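Local coordinates for protein WZI (Escherichia coli, PDB 2YNK) that probably binds capsular polysaccharide at the outer membrane as a lectin-like beta-barrel and takes part in group 1 capsule assembly, at residues R57-Q60 and R61-A64; L160-G163 and D164-P168; M174-A177 and E178-A181; T332-N335 and M336-N340. All coordinates share one frame; numbering follows the deposited sequence.

The four contacts are local: one helix step and three loop or strand-end segments in and around an 18-stranded antiparallel barrel. Contact 1 lies on helix 49-65, just before the first barrel strand. Contact 2 is in the buried loop before strand 170-176, its centre about 7 Å from that of the chain. Contact 3 is at the far end of that strand, its centre about 23 Å from that of contact 2. Contact 4 follows strand 322-331. Contacts 2 and 4 touch, through Leu160 CD2 and Thr332 CG2 at 3.8 Å. Contacts 1 and 4 are on opposite sides of the chain's centre, their centres about 41 Å apart. The side chain of Arg176 in contact 3 is about 6 Å from a bound hexane.

Contact 1 of 4, residues R57-Q60 and R61-A64; sequences RINQ and RLSA
Arg57 and Arg61 open a run of regular alpha-helical hydrogen bonds, each joining a carbonyl to the amide four residues on. Arg61 N donates to Arg57 O at 2.8 Å. Leu62 N reaches Ile58 O at 3.1 Å and is the straightest of the set, at 172°. Ser63 N meets Asn59 O at 2.9 Å, and Ala64 N meets Gln60 O at 3.0 Å. Asn59 O has a second, weak donor in its partner's own side chain, Ser63 OG, at 3.2 Å. Its place beside the backbone N (chi1 -76°) lets the hydroxyl reach the carbonyl one turn earlier.

The apolar part is one pair a turn apart. Ile58 and Leu62 lie side by side and point the same way, with Ile58 CG2 4.1 Å from Leu62 CD1. The same methyl, Leu62 CD1, lies 3.8 Å from Asn59 OD1, where the asparagine comes in at a slant.

The charged ends turn away from this stretch. Arg57 makes a salt bridge with Asp13. Arg61 is paired with both Asp7 and Glu451, the latter on barrel strand 444-454.

Ile58 and Leu62 are on the side of helix 49-65 that faces helices 8-19 and 34-42. Ile58 packs on Leu14 and Leu17 of helix 8-19 and on Ile37 and Leu41 of helix 34-42, and Leu62 packs on Leu10 and Gln34.

Contact 2 of 4, residues L160-G163 and D164-P168; sequences LIRG and DAMRP
Arg162 and Met166, a selenomethionine here, meet across an irregular loop deep within the antiparallel beta-barrel. The loop runs between strands 151-152 and 170-176. It has no helix or strand of its own.

The close part of the contact is on the guanidinium side. The arginine chain bends at chi2 and chi3, which swings its end back over the following residue. Arg162 NH1 then donates to Gly163 O at 2.8 Å. The bond is bent, with an N-H...O angle of 138°, and the oxygen is tilted out of the guanidinium plane. Met166 crosses the arginine at about a right angle. Its CG lies between the backbone N and the carbonyl carbon (chi1 36°), and from there the chain carries the selenium toward Arg162. The selenium, Met166 SE, also stands 3.8 Å from Gly163 O, and so sits by both partners of the bent bond. Neighbouring loop residues hold the same guanidinium: NH1 also donates to Leu359 O, and NH2 donates to Gln150 OE1. These bonds would fix its rotation.

The other side is looser. Asp164 is partly exposed, and its CB bond points away from residues 160-163, although CB still brushes Gly163. Its strongest partner is Gly87 N, bound by OD2, and it also touches Trp151. The backbone adds little within residues 164-168: Met166 N to Asp164 O is a weak bond of 3.3 Å. The closest approach between side chains is at the selenium, where Arg162 NH1 lies 3.5 Å from Met166 SE.

Contact 3 of 4, residues M174-A177 and E178-A181; sequences MQRA and EQAA
Arg176 closes barrel strand 170-176 in an extended conformation, and the chain then bends at Ala177 (phi -83°, psi -75°) into a loop whose residues 178-180 run on beside the arginine side chain, in the same general direction.

That side chain carries the contact. Arg176 CB lies 3.8 Å from Gln179 CG and packs along the base of the glutamine. The chain beyond turns at chi3 (82°) and lays the guanidinium beside the loop backbone. Its edge and one face are used differently. At the edge, Arg176 NH1 donates to Ala180 O at 2.8 Å. The bond is nearly straight and lies in the planes of both the guanidinium and the carbonyl. Over one face, toward the rim, sit Glu178 O and Gln179 CA. The Glu178 oxygen is 3.5 Å from Arg176 NE, and its own hydrogen-bond donor is Asn140 ND2.

Gln179 makes a second, lesser link. Its amide reaches back past the bend, and Gln179 NE2 donates to Ala177 O in a weak bond of 3.4 Å. Its backbone N is bound by Glu36 OE1 of helix 34-42.

The neighbouring barrel strand 193-201 completes the setting. Arg176 NH1 also donates to Trp193 O, and the guanidinium makes a cation-pi contact with Trp193, a residue that also lines a bound n-octane site.

Within the turn the arginine is thus met by backbone carbonyls and not by a carboxylate. Their dipoles probably help to stabilise its positive charge while it ties the strand end to the loop.

Contact 4 of 4, residues T332-N335 and M336-N340; sequences TRTN and MSRTN
Thr334 faces both Ser337 and Arg338, which makes a classic beta bulge in a turn closed by a single antiparallel bridge, after barrel strand 322-331. Asn335 and Met336, a selenomethionine here, take left-handed helical backbone angles at the tip. Thr334 N donates to Arg338 O at 2.9 Å. Thr334 O takes two amides in return: Arg338 N at 3.0 Å, in the carbonyl plane, and Ser337 N at 3.3 Å, from well above it.

The Arg333 side chain runs along this turn. Its CB starts 3.5 Å from Arg338 O. CG stands anti to its own carbonyl carbon (chi1 -62°), and CD passes Ser337 N at 4.1 Å. A bend at chi3 then brings NE over the Met336 backbone. CZ lies 3.4 Å from Met336 O. The oxygen sits over the guanidinium face, toward its rim, and NH2 makes no hydrogen bond to it because the angle is poor. NH2 makes a salt bridge with Asp331.

Thr334 and Arg338 lie side by side, with Thr334 CG2 3.9 Å from Arg338 CD. The Arg338 guanidinium goes on to a cation-pi contact with Tyr341. At the tip, Ser337 OG donates to Asn335 O at 3.1 Å, from above the carbonyl plane.

Contact 1 of 4, residues R57-Q60 and R61-A64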
loop_
_atom_site.group_PDB
_atom_site.type_symbol
_atom_site.label_atom_id
_atom_site.label_comp_id
_atom_site.label_asym_id
_atom_site.label_seq_id
_atom_site.Cartn_x
_atom_site.Cartn_y
_atom_site.Cartn_z
ATOM N N ARG A 57 -7.531 -16.994 -10.791
ATOM C CA ARG A 57 -7.075 -15.641 -11.124
ATOM C C ARG A 57 -5.738 -15.314 -10.470
ATOM O O ARG A 57 -4.919 -14.626 -11.066
ATOM C CB ARG A 57 -8.147 -14.612 -10.729
ATOM C CG ARG A 57 -8.585 -13.698 -11.866
ATOM C CD ARG A 57 -10.093 -13.495 -11.893
ATOM N NE ARG A 57 -10.604 -12.916 -10.651
ATOM C CZ ARG A 57 -11.899 -12.761 -10.362
ATOM N NH1 ARG A 57 -12.847 -13.135 -11.221
ATOM N NH2 ARG A 57 -12.253 -12.216 -9.198
ATOM N N ILE A 58 -5.495 -15.826 -9.265
ATOM C CA ILE A 58 -4.247 -15.514 -8.544
ATOM C C ILE A 58 -2.976 -15.753 -9.364
ATOM O O ILE A 58 -2.178 -14.839 -9.546
ATOM C CB ILE A 58 -4.129 -16.275 -7.212
ATOM C CG1 ILE A 58 -5.323 -15.968 -6.287
ATOM C CG2 ILE A 58 -2.810 -15.947 -6.520
ATOM C CD1 ILE A 58 -5.717 -14.514 -6.160
ATOM N N ASN A 59 -2.777 -16.967 -9.860
ATOM C CA ASN A 59 -1.585 -17.262 -10.673
ATOM C C ASN A 59 -1.601 -16.561 -12.035
ATOM O O ASN A 59 -0.550 -16.184 -12.562
ATOM C CB ASN A 59 -1.407 -18.780 -10.854
ATOM C CG ASN A 59 -0.715 -19.431 -9.667
ATOM O OD1 ASN A 59 0.082 -18.792 -8.967
ATOM N ND2 ASN A 59 -1.004 -20.710 -9.441
ATOM N N GLN A 60 -2.790 -16.389 -12.602
ATOM C CA GLN A 60 -2.923 -15.662 -13.847
ATOM C C GLN A 60 -2.376 -14.241 -13.670
ATOM O O GLN A 60 -1.660 -13.728 -14.542
ATOM C CB GLN A 60 -4.379 -15.610 -14.300
ATOM C CG GLN A 60 -4.543 -14.998 -15.686
ATOM C CD GLN A 60 -5.986 -14.766 -16.097
ATOM O OE1 GLN A 60 -6.921 -15.028 -15.339
ATOM N NE2 GLN A 60 -6.170 -14.257 -17.314
ATOM N N ARG A 61 -2.705 -13.618 -12.537
ATOM C CA ARG A 61 -2.272 -12.259 -12.274
ATOM C C ARG A 61 -0.760 -12.198 -12.080
ATOM O O ARG A 61 -0.095 -11.381 -12.714
ATOM C CB ARG A 61 -3.011 -11.674 -11.062
ATOM C CG ARG A 61 -2.785 -10.184 -10.824
ATOM C CD ARG A 61 -3.211 -9.321 -12.004
ATOM N NE ARG A 61 -2.897 -7.905 -11.778
ATOM C CZ ARG A 61 -2.873 -6.963 -12.719
ATOM N NH1 ARG A 61 -3.148 -7.237 -13.984
ATOM N NH2 ARG A 61 -2.567 -5.719 -12.387
ATOM N N LEU A 62 -0.216 -13.072 -11.232
ATOM C CA LEU A 62 1.232 -13.117 -10.995
ATOM C C LEU A 62 2.014 -13.382 -12.286
ATOM O O LEU A 62 3.152 -12.944 -12.416
ATOM C CB LEU A 62 1.585 -14.176 -9.955
ATOM C CG LEU A 62 1.006 -14.030 -8.542
ATOM C CD1 LEU A 62 1.087 -15.349 -7.779
ATOM C CD2 LEU A 62 1.718 -12.925 -7.786
ATOM N N SER A 63 1.410 -14.102 -13.232
ATOM C CA SER A 63 1.993 -14.263 -14.571
ATOM C C SER A 63 1.977 -12.956 -15.330
ATOM O O SER A 63 2.927 -12.637 -16.026
ATOM C CB SER A 63 1.236 -15.304 -15.390
ATOM O OG SER A 63 1.573 -16.605 -14.967
ATOM N N ALA A 64 0.880 -12.219 -15.217
ATOM C CA ALA A 64 0.768 -10.902 -15.840
ATOM C C ALA A 64 1.811 -9.942 -15.252
ATOM O O ALA A 64 2.624 -9.374 -15.969
ATOM C CB ALA A 64 -0.637 -10.348 -15.645
#

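Contact 2 of 4, residues L160-G163 and D164-P168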
loop_
_atom_site.group_PDB
_atom_site.type_symbol
_atom_site.label_atom_id
_atom_site.label_comp_id
_atom_site.label_asym_id
_atom_site.label_seq_id
_atom_site.Cartn_x
_atom_site.Cartn_y
_atom_site.Cartn_z
ATOM N N LEU A 160 -1.132 4.604 7.840
ATOM C CA LEU A 160 -0.798 5.770 8.649
ATOM C C LEU A 160 0.703 5.937 8.854
ATOM O O LEU A 160 1.139 6.981 9.362
ATOM C CB LEU A 160 -1.461 5.688 10.026
ATOM C CG LEU A 160 -2.986 5.618 10.090
ATOM C CD1 LEU A 160 -3.414 5.383 11.537
ATOM C CD2 LEU A 160 -3.635 6.868 9.520
ATOM N N ILE A 161 1.490 4.932 8.464
ATOM C CA ILE A 161 2.924 4.918 8.771
ATOM C C ILE A 161 3.830 4.745 7.559
ATOM O O ILE A 161 4.840 5.423 7.458
ATOM C CB ILE A 161 3.262 3.825 9.806
ATOM C CG1 ILE A 161 4.727 3.953 10.246
ATOM C CG2 ILE A 161 2.942 2.435 9.254
ATOM C CD1 ILE A 161 5.003 3.455 11.649
ATOM N N ARG A 162 3.495 3.819 6.667
ATOM C CA ARG A 162 4.227 3.659 5.421
ATOM C C ARG A 162 3.292 3.184 4.330
ATOM O O ARG A 162 2.936 2.003 4.258
ATOM C CB ARG A 162 5.410 2.702 5.566
ATOM C CG ARG A 162 6.667 3.349 6.146
ATOM C CD ARG A 162 7.312 4.389 5.225
ATOM N NE ARG A 162 7.742 3.807 3.953
ATOM C CZ ARG A 162 7.095 3.924 2.795
ATOM N NH1 ARG A 162 5.968 4.638 2.685
ATOM N NH2 ARG A 162 7.582 3.311 1.721
ATOM N N GLY A 163 2.905 4.130 3.480
ATOM C CA GLY A 163 2.048 3.852 2.359
ATOM C C GLY A 163 2.734 4.052 1.025
ATOM O O GLY A 163 3.943 3.871 0.880
ATOM N N ASP A 164 1.927 4.533 0.089
ATOM C CA ASP A 164 2.052 4.301 -1.331
ATOM C C ASP A 164 1.942 5.572 -2.142
ATOM O O ASP A 164 1.994 5.508 -3.367
ATOM C CB ASP A 164 0.811 3.493 -1.692
ATOM C CG ASP A 164 1.042 2.508 -2.762
ATOM O OD1 ASP A 164 2.194 2.070 -2.944
ATOM O OD2 ASP A 164 0.041 2.146 -3.396
ATOM N N ALA A 165 1.766 6.709 -1.454
ATOM C CA ALA A 165 1.223 7.933 -2.028
ATOM C C ALA A 165 2.330 8.953 -2.243
ATOM O O ALA A 165 2.277 10.078 -1.729
ATOM C CB ALA A 165 0.165 8.491 -1.084
HETATM N N MSE A 166 3.339 8.542 -3.002
HETATM C CA MSE A 166 4.669 9.150 -2.950
HETATM C C MSE A 166 5.568 8.277 -3.769
HETATM O O MSE A 166 5.253 7.118 -4.023
HETATM C CB MSE A 166 5.184 9.118 -1.513
HETATM C CG MSE A 166 4.690 7.801 -0.886
HETATM SE SE MSE A 166 6.151 6.878 -0.006
HETATM C CE MSE A 166 6.735 5.798 -1.548
ATOM N N ARG A 167 6.710 8.808 -4.181
ATOM C CA ARG A 167 7.600 8.053 -5.040
ATOM C C ARG A 167 8.401 7.110 -4.171
ATOM O O ARG A 167 8.911 7.530 -3.126
ATOM C CB ARG A 167 8.515 8.978 -5.839
ATOM C CG ARG A 167 7.731 9.957 -6.683
ATOM C CD ARG A 167 8.626 10.826 -7.545
ATOM N NE ARG A 167 8.521 10.415 -8.933
ATOM C CZ ARG A 167 7.827 11.046 -9.866
ATOM N NH1 ARG A 167 7.182 12.174 -9.610
ATOM N NH2 ARG A 167 7.801 10.551 -11.086
ATOM N N PRO A 168 8.507 5.833 -4.588
ATOM C CA PRO A 168 9.227 4.856 -3.785
ATOM C C PRO A 168 10.693 5.254 -3.648
ATOM O O PRO A 168 11.253 5.874 -4.566
ATOM C CB PRO A 168 9.064 3.553 -4.575
ATOM C CG PRO A 168 8.794 3.982 -5.977
ATOM C CD PRO A 168 8.042 5.268 -5.868
#

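Contact 3 of 4, residues M174-A177 and E178-A181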
loop_
_atom_site.group_PDB
_atom_site.type_symbol
_atom_site.label_atom_id
_atom_site.label_comp_id
_atom_site.label_asym_id
_atom_site.label_seq_id
_atom_site.Cartn_x
_atom_site.Cartn_y
_atom_site.Cartn_z
HETATM N N MSE A 174 14.222 -6.372 3.471
HETATM C CA MSE A 174 14.398 -7.762 3.859
HETATM C C MSE A 174 13.141 -8.312 4.465
HETATM O O MSE A 174 12.455 -7.613 5.208
HETATM C CB MSE A 174 15.579 -7.901 4.809
HETATM C CG MSE A 174 16.393 -9.129 4.409
HETATM SE SE MSE A 174 17.897 -9.432 5.649
HETATM C CE MSE A 174 17.562 -11.308 6.164
ATOM N N GLN A 175 12.859 -9.581 4.149
ATOM C CA GLN A 175 11.601 -10.264 4.491
ATOM C C GLN A 175 11.757 -11.776 4.591
ATOM O O GLN A 175 12.673 -12.339 4.004
ATOM C CB GLN A 175 10.593 -10.053 3.375
ATOM C CG GLN A 175 9.875 -8.744 3.430
ATOM C CD GLN A 175 8.823 -8.629 2.362
ATOM O OE1 GLN A 175 8.142 -7.607 2.278
ATOM N NE2 GLN A 175 8.675 -9.671 1.542
ATOM N N ARG A 176 10.821 -12.439 5.262
ATOM C CA ARG A 176 10.720 -13.891 5.135
ATOM C C ARG A 176 10.168 -14.220 3.756
ATOM O O ARG A 176 9.389 -13.447 3.203
ATOM C CB ARG A 176 9.792 -14.495 6.189
ATOM C CG ARG A 176 10.240 -14.302 7.627
ATOM C CD ARG A 176 9.327 -15.071 8.568
ATOM N NE ARG A 176 9.685 -16.490 8.658
ATOM C CZ ARG A 176 8.931 -17.429 9.227
ATOM N NH1 ARG A 176 7.745 -17.142 9.749
ATOM N NH2 ARG A 176 9.364 -18.679 9.256
ATOM N N ALA A 177 10.564 -15.364 3.201
ATOM C CA ALA A 177 9.954 -15.859 1.961
ATOM C C ALA A 177 8.680 -16.596 2.344
ATOM O O ALA A 177 7.586 -16.069 2.168
ATOM C CB ALA A 177 10.911 -16.756 1.193
ATOM N N GLU A 178 8.822 -17.801 2.895
ATOM C CA GLU A 178 7.685 -18.504 3.488
ATOM C C GLU A 178 7.541 -18.054 4.930
ATOM O O GLU A 178 8.544 -17.830 5.610
ATOM C CB GLU A 178 7.867 -20.014 3.423
ATOM C CG GLU A 178 7.408 -20.617 2.111
ATOM C CD GLU A 178 7.485 -22.130 2.111
ATOM O OE1 GLU A 178 6.946 -22.766 3.045
ATOM O OE2 GLU A 178 8.083 -22.688 1.170
ATOM N N GLN A 179 6.297 -17.936 5.388
ATOM C CA GLN A 179 5.996 -17.319 6.672
ATOM C C GLN A 179 5.255 -18.278 7.602
ATOM O O GLN A 179 4.307 -17.882 8.283
ATOM C CB GLN A 179 5.179 -16.036 6.435
ATOM C CG GLN A 179 5.998 -14.896 5.831
ATOM C CD GLN A 179 5.173 -13.936 5.004
ATOM O OE1 GLN A 179 4.250 -13.292 5.508
ATOM N NE2 GLN A 179 5.510 -13.827 3.723
ATOM N N ALA A 180 5.709 -19.532 7.652
ATOM C CA ALA A 180 5.099 -20.553 8.518
ATOM C C ALA A 180 5.295 -20.233 9.994
ATOM O O ALA A 180 6.087 -19.365 10.345
ATOM C CB ALA A 180 5.668 -21.928 8.203
ATOM N N ALA A 181 4.565 -20.929 10.861
ATOM C CA ALA A 181 4.686 -20.734 12.309
ATOM C C ALA A 181 6.000 -21.317 12.837
ATOM O O ALA A 181 6.584 -22.197 12.210
ATOM C CB ALA A 181 3.503 -21.353 13.027
#

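Contact 4 of 4, residues T332-N335 and M336-N340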
loop_
_atom_site.group_PDB
_atom_site.type_symbol
_atom_site.label_atom_id
_atom_site.label_comp_id
_atom_site.label_asym_id
_atom_site.label_seq_id
_atom_site.Cartn_x
_atom_site.Cartn_y
_atom_site.Cartn_z
ATOM N N THR A 332 -5.971 11.725 10.964
ATOM C CA THR A 332 -4.542 12.019 11.049
ATOM C C THR A 332 -4.249 13.325 11.800
ATOM O O THR A 332 -3.174 13.916 11.654
ATOM C CB THR A 332 -3.887 12.014 9.657
ATOM O OG1 THR A 332 -4.488 13.027 8.841
ATOM C CG2 THR A 332 -4.064 10.643 9.006
ATOM N N ARG A 333 -5.196 13.766 12.618
ATOM C CA ARG A 333 -4.896 14.762 13.638
ATOM C C ARG A 333 -4.183 14.073 14.800
ATOM O O ARG A 333 -4.035 12.848 14.809
ATOM C CB ARG A 333 -6.180 15.429 14.138
ATOM C CG ARG A 333 -6.941 16.194 13.067
ATOM C CD ARG A 333 -8.246 16.751 13.602
ATOM N NE ARG A 333 -9.232 15.696 13.808
ATOM C CZ ARG A 333 -10.426 15.885 14.360
ATOM N NH1 ARG A 333 -10.805 17.093 14.770
ATOM N NH2 ARG A 333 -11.248 14.853 14.504
ATOM N N THR A 334 -3.740 14.858 15.777
ATOM C CA THR A 334 -3.181 14.301 17.003
ATOM C C THR A 334 -4.283 14.156 18.051
ATOM O O THR A 334 -4.873 15.151 18.502
ATOM C CB THR A 334 -2.019 15.145 17.530
ATOM O OG1 THR A 334 -0.851 14.853 16.753
ATOM C CG2 THR A 334 -1.740 14.823 18.993
ATOM N N ASN A 335 -4.557 12.904 18.414
ATOM C CA ASN A 335 -5.660 12.562 19.300
ATOM C C ASN A 335 -6.980 13.189 18.863
ATOM O O ASN A 335 -7.739 13.684 19.686
ATOM C CB ASN A 335 -5.333 12.964 20.738
ATOM C CG ASN A 335 -4.051 12.336 21.243
ATOM O OD1 ASN A 335 -3.729 11.192 20.909
ATOM N ND2 ASN A 335 -3.319 13.076 22.067
HETATM N N MSE A 336 -7.241 13.172 17.559
HETATM C CA MSE A 336 -8.517 13.624 17.012
HETATM C C MSE A 336 -8.921 14.992 17.492
HETATM O O MSE A 336 -10.096 15.242 17.732
HETATM C CB MSE A 336 -9.607 12.626 17.392
HETATM C CG MSE A 336 -9.165 11.181 17.225
HETATM SE SE MSE A 336 -10.755 10.014 17.228
HETATM C CE MSE A 336 -10.641 9.439 19.118
ATOM N N SER A 337 -7.957 15.895 17.630
ATOM C CA SER A 337 -8.252 17.249 18.081
ATOM C C SER A 337 -7.139 18.215 17.711
ATOM O O SER A 337 -7.355 19.170 16.964
ATOM C CB SER A 337 -8.458 17.261 19.593
ATOM O OG SER A 337 -7.329 16.721 20.259
ATOM N N ARG A 338 -5.948 17.953 18.238
ATOM C CA ARG A 338 -4.795 18.844 18.067
ATOM C C ARG A 338 -4.283 18.765 16.630
ATOM O O ARG A 338 -4.227 17.680 16.044
ATOM C CB ARG A 338 -3.708 18.454 19.078
ATOM C CG ARG A 338 -2.333 19.075 18.906
ATOM C CD ARG A 338 -1.419 18.554 20.009
ATOM N NE ARG A 338 0.003 18.789 19.759
ATOM C CZ ARG A 338 1.001 18.233 20.454
ATOM N NH1 ARG A 338 0.756 17.391 21.460
ATOM N NH2 ARG A 338 2.260 18.516 20.136
ATOM N N THR A 339 -3.937 19.918 16.058
ATOM C CA THR A 339 -3.401 19.973 14.696
ATOM C C THR A 339 -1.985 20.534 14.682
ATOM O O THR A 339 -1.444 20.928 15.714
ATOM C CB THR A 339 -4.283 20.818 13.751
ATOM O OG1 THR A 339 -3.965 22.206 13.898
ATOM C CG2 THR A 339 -5.762 20.604 14.040
ATOM N N ASN A 340 -1.399 20.550 13.492
ATOM C CA ASN A 340 -0.067 21.103 13.251
ATOM C C ASN A 340 1.074 20.326 13.916
ATOM O O ASN A 340 2.143 20.881 14.163
ATOM C CB ASN A 340 -0.021 22.599 13.634
ATOM C CG ASN A 340 0.610 23.469 12.556
ATOM O OD1 ASN A 340 0.635 23.112 11.376
ATOM N ND2 ASN A 340 1.102 24.632 12.960
#